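Local coordinates for putative hemoglobin-like oxygen-binding protein (Pseudoalteromonas haloplanktis, PDB 4UUR) that probably binds oxygen at its heme iron, as a cold-adapted group II truncated hemoglobin from an Antarctic marine bacterium, at residues I37-Y42 against R64-F69; E71-W76 against Q132-L137. All blocks are in the same frame, centred on the assembly; numbering follows the deposited sequence.

Helix 63-76 takes part in both contacts, and together they illustrate how one globin helix can use different chemistry along its length. Contact 1, the more deeply buried, sets the helix against helix 31-45, the axes of segments 37-42 and 64-69 approaching to 9.0 Å; it combines an aromatic core with an arginine-asparagine bond pair at its outer margin. Contact 2 is partly buried and joins the C-terminal end of the same helix to helix 124-141 across a wider gap, bridged by large apolar side chains. Both reach the heme. They also meet directly, Ile37 CG2 packing against Leu73 CD1 at 3.7 Å, so that the two contacts adjoin beside the heme.

Contact 1: I37-Y42 against R64-F69; sequences IANRFY and RIRQVF. With HEM (protoporphyrin IX containing Fe), chain C.
Tyr42 lies between the two helices, and its atoms from CB to OH meet Arg66, Phe69 and Ile65 in turn. CB sits over the centre of the Arg66 guanidinium face, with Tyr42 CB 3.7 Å from Arg66 CZ. With CG anti to the carbonyl carbon, the ring runs on past Arg66 to Phe69: CD2 rests against the aliphatic part of Arg66, while Tyr42 CE2 reaches Phe69 CB at 3.8 Å. The ring is sandwiched: Phe41 CD2 lies over the centre of one face and Ile65 CG2 sits toward the rim of the opposite one. The edge of the Tyr42 ring is directed at the face of Phe69 in an offset edge-to-face pair, the two planes steeply inclined. At the tip, Tyr42 OH comes within 3.2 Å of Ile65 CG1, a tight approach.

Arg66 passes the tyrosine in the opposite direction, its chain extended from CG to NE. One terminal nitrogen, Arg66 NH1, donates twice to a single residue: to Asn39 OD1 at 2.9 Å, the straighter bond (154°), and to Asn39 O, also at 2.9 Å (136°). Both carbonyls accept on a lone pair in their own planes, and amide and guanidinium lie nearly coplanar. A salt bridge from Arg66 NH2 to Asp43 fixes the other branch, so the guanidinium is held flat over Tyr42 CB.

Phe69 continues the aromatic cluster toward the heme, Phe69 CE1 lying 4.0 Å from HEM CHD. The hydroxyl of Tyr42 faces the side of the porphyrin where water 1 binds the iron, consistent with the distal B-helix tyrosine of truncated hemoglobins. Segments 37-42 and 64-69 run roughly antiparallel, and their helices, 31-45 and 63-76, form the B/E pair of the two-over-two globin sandwich, with Phe41 and Phe69 packing onto helix 103-120.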
ATOM      1  N   ILE A  37      -4.063   4.014   7.200  1.00 33.53           N
ATOM      2  CA  ILE A  37      -2.949   3.925   6.247  1.00 32.97           C
ATOM      3  C   ILE A  37      -3.406   3.838   4.765  1.00 32.54           C
ATOM      4  O   ILE A  37      -2.866   4.521   3.851  1.00 30.62           O
ATOM      5  CB  ILE A  37      -2.031   2.746   6.602  1.00 33.29           C
ATOM      6  CG1 ILE A  37      -1.301   3.084   7.902  1.00 37.26           C
ATOM      7  CG2 ILE A  37      -1.036   2.422   5.474  1.00 29.02           C
ATOM      8  CD1 ILE A  37      -0.411   1.979   8.433  1.00 39.07           C
ATOM      9  N   ALA A  38      -4.387   2.988   4.534  1.00 29.86           N
ATOM     10  CA  ALA A  38      -4.906   2.765   3.209  1.00 30.18           C
ATOM     11  C   ALA A  38      -5.492   4.069   2.680  1.00 30.67           C
ATOM     12  O   ALA A  38      -5.244   4.478   1.537  1.00 30.08           O
ATOM     13  CB  ALA A  38      -5.976   1.673   3.264  1.00 30.73           C
ATOM     14  N   ASN A  39      -6.268   4.739   3.524  1.00 27.66           N
ATOM     15  CA  ASN A  39      -6.909   5.939   3.115  1.00 27.70           C
ATOM     16  C   ASN A  39      -5.997   7.097   2.947  1.00 26.04           C
ATOM     17  O   ASN A  39      -6.195   7.845   2.028  1.00 26.99           O
ATOM     18  CB  ASN A  39      -8.095   6.299   4.006  1.00 29.01           C
ATOM     19  CG  ASN A  39      -9.312   5.475   3.663  1.00 30.83           C
ATOM     20  OD1 ASN A  39      -9.759   5.432   2.525  1.00 32.35           O
ATOM     21  ND2 ASN A  39      -9.789   4.751   4.612  1.00 35.63           N
ATOM     22  N   ARG A  40      -5.047   7.271   3.841  1.00 25.26           N
ATOM     23  CA  ARG A  40      -4.045   8.337   3.744  1.00 25.70           C
ATOM     24  C   ARG A  40      -3.199   8.173   2.474  1.00 25.81           C
ATOM     25  O   ARG A  40      -2.894   9.152   1.795  1.00 25.75           O
ATOM     26  CB  ARG A  40      -3.114   8.247   4.929  1.00 28.36           C
ATOM     27  CG  ARG A  40      -1.907   9.199   4.902  1.00 31.79           C
ATOM     28  CD  ARG A  40      -2.263  10.597   5.328  1.00 29.56           C
ATOM     29  NE  ARG A  40      -2.482  10.621   6.765  1.00 29.08           N
ATOM     30  CZ  ARG A  40      -2.818  11.699   7.464  1.00 29.88           C
ATOM     31  NH1 ARG A  40      -3.017  12.886   6.898  1.00 32.54           N
ATOM     32  NH2 ARG A  40      -2.940  11.592   8.756  1.00 30.47           N
ATOM     33  N   PHE A  41      -2.824   6.932   2.171  1.00 24.66           N
ATOM     34  CA  PHE A  41      -2.053   6.590   0.972  1.00 25.98           C
ATOM     35  C   PHE A  41      -2.722   7.135  -0.291  1.00 25.84           C
ATOM     36  O   PHE A  41      -2.096   7.841  -1.066  1.00 27.40           O
ATOM     37  CB  PHE A  41      -1.889   5.050   0.867  1.00 25.44           C
ATOM     38  CG  PHE A  41      -1.134   4.597  -0.351  1.00 27.75           C
ATOM     39  CD1 PHE A  41       0.203   4.910  -0.523  1.00 29.36           C
ATOM     40  CD2 PHE A  41      -1.765   3.906  -1.345  1.00 32.03           C
ATOM     41  CE1 PHE A  41       0.882   4.521  -1.655  1.00 29.16           C
ATOM     42  CE2 PHE A  41      -1.082   3.487  -2.460  1.00 30.98           C
ATOM     43  CZ  PHE A  41       0.246   3.778  -2.607  1.00 30.02           C
ATOM     44  N   TYR A  42      -3.999   6.814  -0.480  1.00 24.32           N
ATOM     45  CA  TYR A  42      -4.735   7.251  -1.662  1.00 24.41           C
ATOM     46  C   TYR A  42      -5.062   8.733  -1.582  1.00 25.51           C
ATOM     47  O   TYR A  42      -5.130   9.421  -2.599  1.00 26.19           O
ATOM     48  CB  TYR A  42      -6.010   6.381  -1.803  1.00 24.77           C
ATOM     49  CG  TYR A  42      -5.659   4.957  -2.269  1.00 24.04           C
ATOM     50  CD1 TYR A  42      -5.060   4.750  -3.508  1.00 22.84           C
ATOM     51  CD2 TYR A  42      -5.874   3.867  -1.469  1.00 25.17           C
ATOM     52  CE1 TYR A  42      -4.661   3.482  -3.928  1.00 25.71           C
ATOM     53  CE2 TYR A  42      -5.533   2.580  -1.886  1.00 26.94           C
ATOM     54  CZ  TYR A  42      -4.912   2.387  -3.130  1.00 28.40           C
ATOM     55  OH  TYR A  42      -4.529   1.131  -3.576  1.00 30.64           O
ATOM     56  N   ARG A  64     -13.569   1.286  -4.159  1.00 36.18           N
ATOM     57  CA  ARG A  64     -13.299  -0.154  -4.076  1.00 38.99           C
ATOM     58  C   ARG A  64     -11.829  -0.449  -3.773  1.00 39.64           C
ATOM     59  O   ARG A  64     -11.566  -1.347  -2.950  1.00 39.32           O
ATOM     60  CB  ARG A  64     -13.783  -0.879  -5.357  1.00 42.10           C
ATOM     61  CG  ARG A  64     -12.954  -2.037  -5.908  1.00 48.83           C
ATOM     62  CD  ARG A  64     -13.389  -3.408  -5.383  1.00 62.15           C
ATOM     63  NE  ARG A  64     -13.241  -4.562  -6.312  1.00 65.93           N
ATOM     64  CZ  ARG A  64     -12.294  -4.748  -7.245  1.00 66.54           C
ATOM     65  NH1 ARG A  64     -11.313  -3.879  -7.464  1.00 66.83           N
ATOM     66  NH2 ARG A  64     -12.327  -5.848  -7.979  1.00 66.94           N
ATOM     67  N   ILE A  65     -10.891   0.249  -4.448  1.00 30.45           N
ATOM     68  CA  ILE A  65      -9.470  -0.015  -4.221  1.00 32.44           C
ATOM     69  C   ILE A  65      -9.022   0.447  -2.816  1.00 30.99           C
ATOM     70  O   ILE A  65      -8.137  -0.165  -2.215  1.00 29.01           O
ATOM     71  CB  ILE A  65      -8.577   0.612  -5.330  1.00 32.82           C
ATOM     72  CG1 ILE A  65      -7.138   0.178  -5.188  1.00 31.73           C
ATOM     73  CG2 ILE A  65      -8.591   2.133  -5.268  1.00 33.10           C
ATOM     74  CD1 ILE A  65      -6.953  -1.307  -5.247  1.00 35.58           C
ATOM     75  N   ARG A  66      -9.617   1.534  -2.305  1.00 29.92           N
ATOM     76  CA  ARG A  66      -9.388   1.906  -0.926  1.00 30.34           C
ATOM     77  C   ARG A  66      -9.705   0.708   0.012  1.00 31.33           C
ATOM     78  O   ARG A  66      -8.873   0.329   0.865  1.00 26.96           O
ATOM     79  CB  ARG A  66     -10.225   3.101  -0.537  1.00 29.08           C
ATOM     80  CG  ARG A  66      -9.681   4.404  -1.052  1.00 29.25           C
ATOM     81  CD  ARG A  66     -10.628   5.548  -0.693  1.00 26.30           C
ATOM     82  NE  ARG A  66     -10.148   6.842  -1.174  1.00 24.88           N
ATOM     83  CZ  ARG A  66      -9.268   7.650  -0.554  1.00 25.54           C
ATOM     84  NH1 ARG A  66      -8.719   7.356   0.613  1.00 25.45           N
ATOM     85  NH2 ARG A  66      -8.935   8.781  -1.102  1.00 22.92           N
ATOM     86  N   GLN A  67     -10.893   0.133  -0.181  1.00 32.13           N
ATOM     87  CA  GLN A  67     -11.401  -0.980   0.617  1.00 34.11           C
ATOM     88  C   GLN A  67     -10.548  -2.232   0.405  1.00 32.92           C
ATOM     89  O   GLN A  67     -10.107  -2.874   1.351  1.00 31.15           O
ATOM     90  CB  GLN A  67     -12.864  -1.240   0.247  1.00 39.93           C
ATOM     91  CG  GLN A  67     -13.522  -2.495   0.834  1.00 44.10           C
ATOM     92  CD  GLN A  67     -13.512  -2.525   2.351  1.00 52.83           C
ATOM     93  OE1 GLN A  67     -13.829  -1.528   3.028  1.00 56.22           O
ATOM     94  NE2 GLN A  67     -13.137  -3.672   2.903  1.00 53.66           N
ATOM     95  N   VAL A  68     -10.272  -2.565  -0.845  1.00 34.65           N
ATOM     96  CA  VAL A  68      -9.448  -3.744  -1.144  1.00 32.51           C
ATOM     97  C   VAL A  68      -8.063  -3.627  -0.550  1.00 33.02           C
ATOM     98  O   VAL A  68      -7.590  -4.557   0.079  1.00 33.68           O
ATOM     99  CB  VAL A  68      -9.348  -3.997  -2.657  1.00 34.20           C
ATOM    100  CG1 VAL A  68      -8.299  -5.051  -2.978  1.00 31.80           C
ATOM    101  CG2 VAL A  68     -10.695  -4.467  -3.176  1.00 37.13           C
ATOM    102  N   PHE A  69      -7.388  -2.491  -0.754  1.00 36.97           N
ATOM    103  CA  PHE A  69      -6.040  -2.306  -0.198  1.00 33.12           C
ATOM    104  C   PHE A  69      -6.082  -2.451   1.318  1.00 33.23           C
ATOM    105  O   PHE A  69      -5.184  -3.036   1.885  1.00 32.65           O
ATOM    106  CB  PHE A  69      -5.481  -0.933  -0.556  1.00 33.21           C
ATOM    107  CG  PHE A  69      -4.029  -0.746  -0.205  1.00 29.69           C
ATOM    108  CD1 PHE A  69      -3.068  -1.623  -0.650  1.00 32.03           C
ATOM    109  CD2 PHE A  69      -3.620   0.337   0.502  1.00 30.70           C
ATOM    110  CE1 PHE A  69      -1.728  -1.465  -0.334  1.00 29.00           C
ATOM    111  CE2 PHE A  69      -2.298   0.566   0.769  1.00 28.35           C
ATOM    112  CZ  PHE A  69      -1.341  -0.343   0.361  1.00 29.89           C
TER
HETATM  113  CHA HEM C 700      -3.945  -2.937  -7.333  1.00 26.41           C
HETATM  114  CHB HEM C 700      -0.525  -0.008  -9.186  1.00 23.80           C
HETATM  115  CHC HEM C 700       2.546  -1.710  -5.831  1.00 25.84           C
HETATM  116  CHD HEM C 700      -1.124  -3.750  -3.555  1.00 28.42           C
HETATM  117  C1A HEM C 700      -3.281  -2.027  -8.136  1.00 26.76           C
HETATM  118  C2A HEM C 700      -3.844  -1.371  -9.232  1.00 25.64           C
HETATM  119  C3A HEM C 700      -2.889  -0.535  -9.730  1.00 26.37           C
HETATM  120  C4A HEM C 700      -1.709  -0.676  -8.964  1.00 26.53           C
HETATM  121  CMA HEM C 700      -3.041   0.391 -10.930  1.00 27.86           C
HETATM  122  CAA HEM C 700      -5.242  -1.529  -9.795  1.00 27.61           C
HETATM  123  CBA HEM C 700      -6.336  -1.257  -8.764  1.00 35.54           C
HETATM  124  CGA HEM C 700      -7.617  -0.671  -9.320  1.00 36.29           C
HETATM  125  O1A HEM C 700      -7.731   0.467  -9.820  1.00 38.57           O
HETATM  126  O2A HEM C 700      -8.637  -1.372  -9.212  1.00 47.68           O
HETATM  127  C1B HEM C 700       0.635  -0.262  -8.437  1.00 25.44           C
HETATM  128  C2B HEM C 700       1.939   0.209  -8.779  1.00 26.36           C
HETATM  129  C3B HEM C 700       2.809  -0.281  -7.839  1.00 27.60           C
HETATM  130  C4B HEM C 700       1.990  -1.107  -6.955  1.00 26.11           C
HETATM  131  CMB HEM C 700       2.215   1.139  -9.947  1.00 28.92           C
HETATM  132  CAB HEM C 700       4.281  -0.224  -7.568  1.00 31.21           C
HETATM  133  CBB HEM C 700       5.115   0.261  -8.428  1.00 37.94           C
HETATM  134  C1C HEM C 700       1.817  -2.348  -4.835  1.00 27.84           C
HETATM  135  C2C HEM C 700       2.299  -2.793  -3.593  1.00 30.31           C
HETATM  136  C3C HEM C 700       1.237  -3.398  -2.967  1.00 31.69           C
HETATM  137  C4C HEM C 700       0.115  -3.268  -3.819  1.00 30.69           C
HETATM  138  CMC HEM C 700       3.740  -2.658  -3.120  1.00 33.11           C
HETATM  139  CAC HEM C 700       1.135  -4.017  -1.626  1.00 39.33           C
HETATM  140  CBC HEM C 700       2.104  -3.921  -0.723  1.00 41.60           C
HETATM  141  C1D HEM C 700      -2.135  -3.705  -4.464  1.00 27.67           C
HETATM  142  C2D HEM C 700      -3.388  -4.408  -4.209  1.00 28.09           C
HETATM  143  C3D HEM C 700      -4.159  -4.179  -5.249  1.00 30.93           C
HETATM  144  C4D HEM C 700      -3.374  -3.349  -6.151  1.00 28.38           C
HETATM  145  CMD HEM C 700      -3.784  -5.257  -3.031  1.00 30.61           C
HETATM  146  CAD HEM C 700      -5.549  -4.743  -5.484  1.00 35.44           C
HETATM  147  CBD HEM C 700      -5.335  -5.981  -6.361  1.00 41.73           C
HETATM  148  CGD HEM C 700      -6.610  -6.780  -6.653  1.00 51.80           C
HETATM  149  O1D HEM C 700      -7.739  -6.366  -6.346  1.00 52.81           O
HETATM  150  O2D HEM C 700      -6.572  -7.889  -7.223  1.00 54.82           O
HETATM  151  NA  HEM C 700      -1.977  -1.552  -7.959  1.00 26.29           N
HETATM  152  NB  HEM C 700       0.741  -1.017  -7.362  1.00 26.02           N
HETATM  153  NC  HEM C 700       0.507  -2.616  -4.926  1.00 26.31           N
HETATM  154  ND  HEM C 700      -2.179  -3.044  -5.600  1.00 27.03           N
HETATM  155 FE   HEM C 700      -0.791  -2.093  -6.442  1.00 28.06          FE
HETATM  156  O   HOH W   1      -1.457  -0.305  -5.362  1.00 23.31           O

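Contact 2: E71-W76 against Q132-L137; sequences EFLSGW and QSFGQL. With HEM (protoporphyrin IX containing Fe), chain C.
Ser133 OG is held by two hydrogen bonds, to the backbone carbonyls of Gly129 and Leu130 one turn back in its own helix. Its chi1 of 66° sets the oxygen between the backbone N and the carbonyl carbon, turning it back to those acceptors. What it offers Trp76 is therefore only van der Waals contact, with Ser133 OG 3.4 Å from Trp76 CH2.

The indole does most of the bridging. With CG anti to the backbone N (chi1 -169°), Trp76 spans the gap between the axes of segments 71-76 and 132-137, 14.2 Å apart at closest, and brings its six-membered ring obliquely onto Phe134, the planes at 41°. Trp76 CZ3 lies over the Phe134 face, displaced toward the rim and only 3.3 Å from Phe134 CZ, so the packing is tight. Leu73 CD2 approaches the same phenyl ring in its plane, at 3.9 Å from Phe134 CZ. On the pyrrole side, Leu137 meets the indole tip to tip, Leu137 CD1 lying 3.7 Å from Trp76 NE1.

That leucine methyl, Leu137 CD1, also lies 3.6 Å from HEM CBC, the end of a vinyl group. Phe134 presents an edge to the same vinyl carbon, and Phe72 CE2 touches the vinyl at HEM CAC, 3.6 Å away. Met110, Met113 and Leu117 of helix 103-120 continue the apolar surroundings of Phe134. Such a cluster between the E and H helices, packing against a heme vinyl, is the apolar interior of a globin heme pocket, here in its truncated two-over-two form.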
ATOM      1  N   GLU A  71      -8.257  -4.293   3.137  1.00 41.56           N
ATOM      2  CA  GLU A  71      -8.398  -5.730   3.301  1.00 39.36           C
ATOM      3  C   GLU A  71      -7.063  -6.381   3.188  1.00 37.68           C
ATOM      4  O   GLU A  71      -6.746  -7.262   3.974  1.00 39.05           O
ATOM      5  CB  GLU A  71      -9.349  -6.321   2.250  1.00 39.90           C
ATOM      6  CG  GLU A  71     -10.818  -6.143   2.581  1.00 42.05           C
ATOM      7  CD  GLU A  71     -11.730  -6.112   1.356  1.00 45.26           C
ATOM      8  OE1 GLU A  71     -11.438  -6.670   0.260  1.00 50.57           O
ATOM      9  OE2 GLU A  71     -12.776  -5.481   1.487  1.00 54.68           O
ATOM     10  N   PHE A  72      -6.244  -5.935   2.236  1.00 38.64           N
ATOM     11  CA  PHE A  72      -4.905  -6.542   2.094  1.00 41.27           C
ATOM     12  C   PHE A  72      -4.029  -6.255   3.279  1.00 42.15           C
ATOM     13  O   PHE A  72      -3.397  -7.176   3.823  1.00 48.36           O
ATOM     14  CB  PHE A  72      -4.202  -6.116   0.825  1.00 37.94           C
ATOM     15  CG  PHE A  72      -2.756  -6.479   0.791  1.00 38.80           C
ATOM     16  CD1 PHE A  72      -2.352  -7.774   0.470  1.00 40.19           C
ATOM     17  CD2 PHE A  72      -1.779  -5.508   1.064  1.00 39.99           C
ATOM     18  CE1 PHE A  72      -0.994  -8.093   0.427  1.00 39.46           C
ATOM     19  CE2 PHE A  72      -0.444  -5.808   1.013  1.00 37.60           C
ATOM     20  CZ  PHE A  72      -0.043  -7.103   0.694  1.00 39.52           C
ATOM     21  N   LEU A  73      -4.018  -4.988   3.686  1.00 42.67           N
ATOM     22  CA  LEU A  73      -3.210  -4.536   4.836  1.00 40.17           C
ATOM     23  C   LEU A  73      -3.605  -5.235   6.138  1.00 36.18           C
ATOM     24  O   LEU A  73      -2.746  -5.590   6.902  1.00 35.29           O
ATOM     25  CB  LEU A  73      -3.276  -3.012   5.026  1.00 37.41           C
ATOM     26  CG  LEU A  73      -2.511  -2.217   3.991  1.00 35.59           C
ATOM     27  CD1 LEU A  73      -2.626  -0.725   4.288  1.00 40.25           C
ATOM     28  CD2 LEU A  73      -1.075  -2.672   3.928  1.00 35.04           C
ATOM     29  N   SER A  74      -4.888  -5.441   6.390  1.00 38.10           N
ATOM     30  CA  SER A  74      -5.247  -6.152   7.604  1.00 41.38           C
ATOM     31  C   SER A  74      -4.501  -7.500   7.762  1.00 42.78           C
ATOM     32  O   SER A  74      -3.987  -7.776   8.821  1.00 48.34           O
ATOM     33  CB  SER A  74      -6.733  -6.383   7.718  1.00 43.54           C
ATOM     34  OG  SER A  74      -6.962  -7.344   8.757  1.00 49.13           O
ATOM     35  N   GLY A  75      -4.394  -8.313   6.719  1.00 39.79           N
ATOM     36  CA  GLY A  75      -3.650  -9.546   6.839  1.00 40.33           C
ATOM     37  C   GLY A  75      -2.153  -9.415   6.699  1.00 39.95           C
ATOM     38  O   GLY A  75      -1.399 -10.051   7.406  1.00 41.00           O
ATOM     39  N   TRP A  76      -1.687  -8.593   5.774  1.00 40.61           N
ATOM     40  CA  TRP A  76      -0.241  -8.399   5.632  1.00 40.61           C
ATOM     41  C   TRP A  76       0.424  -7.891   6.925  1.00 42.55           C
ATOM     42  O   TRP A  76       1.633  -8.052   7.104  1.00 41.96           O
ATOM     43  CB  TRP A  76       0.025  -7.412   4.516  1.00 37.21           C
ATOM     44  CG  TRP A  76       1.407  -7.325   4.112  1.00 37.63           C
ATOM     45  CD1 TRP A  76       2.086  -8.230   3.381  1.00 40.93           C
ATOM     46  CD2 TRP A  76       2.300  -6.211   4.315  1.00 38.25           C
ATOM     47  NE1 TRP A  76       3.368  -7.773   3.129  1.00 37.46           N
ATOM     48  CE2 TRP A  76       3.522  -6.543   3.713  1.00 37.23           C
ATOM     49  CE3 TRP A  76       2.173  -4.966   4.953  1.00 39.30           C
ATOM     50  CZ2 TRP A  76       4.623  -5.672   3.715  1.00 39.38           C
ATOM     51  CZ3 TRP A  76       3.257  -4.118   4.980  1.00 36.86           C
ATOM     52  CH2 TRP A  76       4.467  -4.466   4.355  1.00 40.94           C
ATOM     53  N   GLN A 132      10.905  -0.465   4.616  1.00 50.59           N
ATOM     54  CA  GLN A 132      11.828  -1.371   3.917  1.00 46.27           C
ATOM     55  C   GLN A 132      11.023  -2.484   3.308  1.00 39.13           C
ATOM     56  O   GLN A 132      11.195  -2.758   2.145  1.00 36.36           O
ATOM     57  CB  GLN A 132      12.915  -1.935   4.854  1.00 48.49           C
ATOM     58  CG  GLN A 132      13.958  -0.888   5.256  1.00 56.30           C
ATOM     59  CD  GLN A 132      14.642  -0.270   4.037  1.00 58.27           C
ATOM     60  OE1 GLN A 132      14.987  -0.978   3.103  1.00 64.51           O
ATOM     61  NE2 GLN A 132      14.805   1.055   4.029  1.00 60.94           N
ATOM     62  N   SER A 133      10.102  -3.070   4.072  1.00 36.81           N
ATOM     63  CA  SER A 133       9.327  -4.202   3.575  1.00 37.21           C
ATOM     64  C   SER A 133       8.331  -3.868   2.410  1.00 40.44           C
ATOM     65  O   SER A 133       8.197  -4.633   1.427  1.00 36.05           O
ATOM     66  CB  SER A 133       8.672  -4.936   4.721  1.00 39.14           C
ATOM     67  OG  SER A 133       7.708  -4.148   5.368  1.00 52.19           O
ATOM     68  N   PHE A 134       7.681  -2.707   2.492  1.00 38.88           N
ATOM     69  CA  PHE A 134       6.984  -2.124   1.323  1.00 36.53           C
ATOM     70  C   PHE A 134       7.953  -1.849   0.171  1.00 34.20           C
ATOM     71  O   PHE A 134       7.640  -2.140  -0.970  1.00 36.00           O
ATOM     72  CB  PHE A 134       6.266  -0.776   1.651  1.00 34.84           C
ATOM     73  CG  PHE A 134       4.947  -0.932   2.376  1.00 30.95           C
ATOM     74  CD1 PHE A 134       3.854  -1.511   1.743  1.00 31.40           C
ATOM     75  CD2 PHE A 134       4.783  -0.457   3.658  1.00 27.20           C
ATOM     76  CE1 PHE A 134       2.644  -1.654   2.401  1.00 31.33           C
ATOM     77  CE2 PHE A 134       3.582  -0.615   4.323  1.00 29.93           C
ATOM     78  CZ  PHE A 134       2.500  -1.192   3.703  1.00 29.86           C
ATOM     79  N   GLY A 135       9.076  -1.210   0.461  1.00 35.12           N
ATOM     80  CA  GLY A 135      10.097  -0.900  -0.553  1.00 39.88           C
ATOM     81  C   GLY A 135      10.489  -2.126  -1.390  1.00 42.25           C
ATOM     82  O   GLY A 135      10.687  -2.033  -2.598  1.00 42.18           O
ATOM     83  N   GLN A 136      10.576  -3.268  -0.741  1.00 45.19           N
ATOM     84  CA  GLN A 136      10.915  -4.508  -1.422  1.00 52.91           C
ATOM     85  C   GLN A 136       9.758  -5.030  -2.283  1.00 47.83           C
ATOM     86  O   GLN A 136       9.957  -5.299  -3.460  1.00 52.85           O
ATOM     87  CB  GLN A 136      11.356  -5.582  -0.411  1.00 55.10           C
ATOM     88  CG  GLN A 136      12.854  -5.590  -0.168  1.00 60.00           C
ATOM     89  CD  GLN A 136      13.274  -6.450   1.006  1.00 66.15           C
ATOM     90  OE1 GLN A 136      12.451  -7.064   1.693  1.00 68.58           O
ATOM     91  NE2 GLN A 136      14.574  -6.499   1.242  1.00 73.77           N
ATOM     92  N   LEU A 137       8.577  -5.190  -1.685  1.00 42.02           N
ATOM     93  CA  LEU A 137       7.358  -5.502  -2.435  1.00 40.82           C
ATOM     94  C   LEU A 137       7.174  -4.636  -3.681  1.00 38.30           C
ATOM     95  O   LEU A 137       6.971  -5.166  -4.766  1.00 38.13           O
ATOM     96  CB  LEU A 137       6.130  -5.393  -1.550  1.00 41.30           C
ATOM     97  CG  LEU A 137       5.702  -6.733  -0.996  1.00 46.82           C
ATOM     98  CD1 LEU A 137       4.414  -6.572  -0.182  1.00 45.66           C
ATOM     99  CD2 LEU A 137       5.512  -7.724  -2.145  1.00 47.04           C
TER
HETATM  100  CHA HEM C 700      -3.945  -2.937  -7.333  1.00 26.41           C
HETATM  101  CHB HEM C 700      -0.525  -0.008  -9.186  1.00 23.80           C
HETATM  102  CHC HEM C 700       2.546  -1.710  -5.831  1.00 25.84           C
HETATM  103  CHD HEM C 700      -1.124  -3.750  -3.555  1.00 28.42           C
HETATM  104  C1A HEM C 700      -3.281  -2.027  -8.136  1.00 26.76           C
HETATM  105  C2A HEM C 700      -3.844  -1.371  -9.232  1.00 25.64           C
HETATM  106  C3A HEM C 700      -2.889  -0.535  -9.730  1.00 26.37           C
HETATM  107  C4A HEM C 700      -1.709  -0.676  -8.964  1.00 26.53           C
HETATM  108  CMA HEM C 700      -3.041   0.391 -10.930  1.00 27.86           C
HETATM  109  CAA HEM C 700      -5.242  -1.529  -9.795  1.00 27.61           C
HETATM  110  CBA HEM C 700      -6.336  -1.257  -8.764  1.00 35.54           C
HETATM  111  CGA HEM C 700      -7.617  -0.671  -9.320  1.00 36.29           C
HETATM  112  O1A HEM C 700      -7.731   0.467  -9.820  1.00 38.57           O
HETATM  113  O2A HEM C 700      -8.637  -1.372  -9.212  1.00 47.68           O
HETATM  114  C1B HEM C 700       0.635  -0.262  -8.437  1.00 25.44           C
HETATM  115  C2B HEM C 700       1.939   0.209  -8.779  1.00 26.36           C
HETATM  116  C3B HEM C 700       2.809  -0.281  -7.839  1.00 27.60           C
HETATM  117  C4B HEM C 700       1.990  -1.107  -6.955  1.00 26.11           C
HETATM  118  CMB HEM C 700       2.215   1.139  -9.947  1.00 28.92           C
HETATM  119  CAB HEM C 700       4.281  -0.224  -7.568  1.00 31.21           C
HETATM  120  CBB HEM C 700       5.115   0.261  -8.428  1.00 37.94           C
HETATM  121  C1C HEM C 700       1.817  -2.348  -4.835  1.00 27.84           C
HETATM  122  C2C HEM C 700       2.299  -2.793  -3.593  1.00 30.31           C
HETATM  123  C3C HEM C 700       1.237  -3.398  -2.967  1.00 31.69           C
HETATM  124  C4C HEM C 700       0.115  -3.268  -3.819  1.00 30.69           C
HETATM  125  CMC HEM C 700       3.740  -2.658  -3.120  1.00 33.11           C
HETATM  126  CAC HEM C 700       1.135  -4.017  -1.626  1.00 39.33           C
HETATM  127  CBC HEM C 700       2.104  -3.921  -0.723  1.00 41.60           C
HETATM  128  C1D HEM C 700      -2.135  -3.705  -4.464  1.00 27.67           C
HETATM  129  C2D HEM C 700      -3.388  -4.408  -4.209  1.00 28.09           C
HETATM  130  C3D HEM C 700      -4.159  -4.179  -5.249  1.00 30.93           C
HETATM  131  C4D HEM C 700      -3.374  -3.349  -6.151  1.00 28.38           C
HETATM  132  CMD HEM C 700      -3.784  -5.257  -3.031  1.00 30.61           C
HETATM  133  CAD HEM C 700      -5.549  -4.743  -5.484  1.00 35.44           C
HETATM  134  CBD HEM C 700      -5.335  -5.981  -6.361  1.00 41.73           C
HETATM  135  CGD HEM C 700      -6.610  -6.780  -6.653  1.00 51.80           C
HETATM  136  O1D HEM C 700      -7.739  -6.366  -6.346  1.00 52.81           O
HETATM  137  O2D HEM C 700      -6.572  -7.889  -7.223  1.00 54.82           O
HETATM  138  NA  HEM C 700      -1.977  -1.552  -7.959  1.00 26.29           N
HETATM  139  NB  HEM C 700       0.741  -1.017  -7.362  1.00 26.02           N
HETATM  140  NC  HEM C 700       0.507  -2.616  -4.926  1.00 26.31           N
HETATM  141  ND  HEM C 700      -2.179  -3.044  -5.600  1.00 27.03           N
HETATM  142 FE   HEM C 700      -0.791  -2.093  -6.442  1.00 28.06          FE
HETATM  143  O   HOH W   1      -1.457  -0.305  -5.362  1.00 23.31           O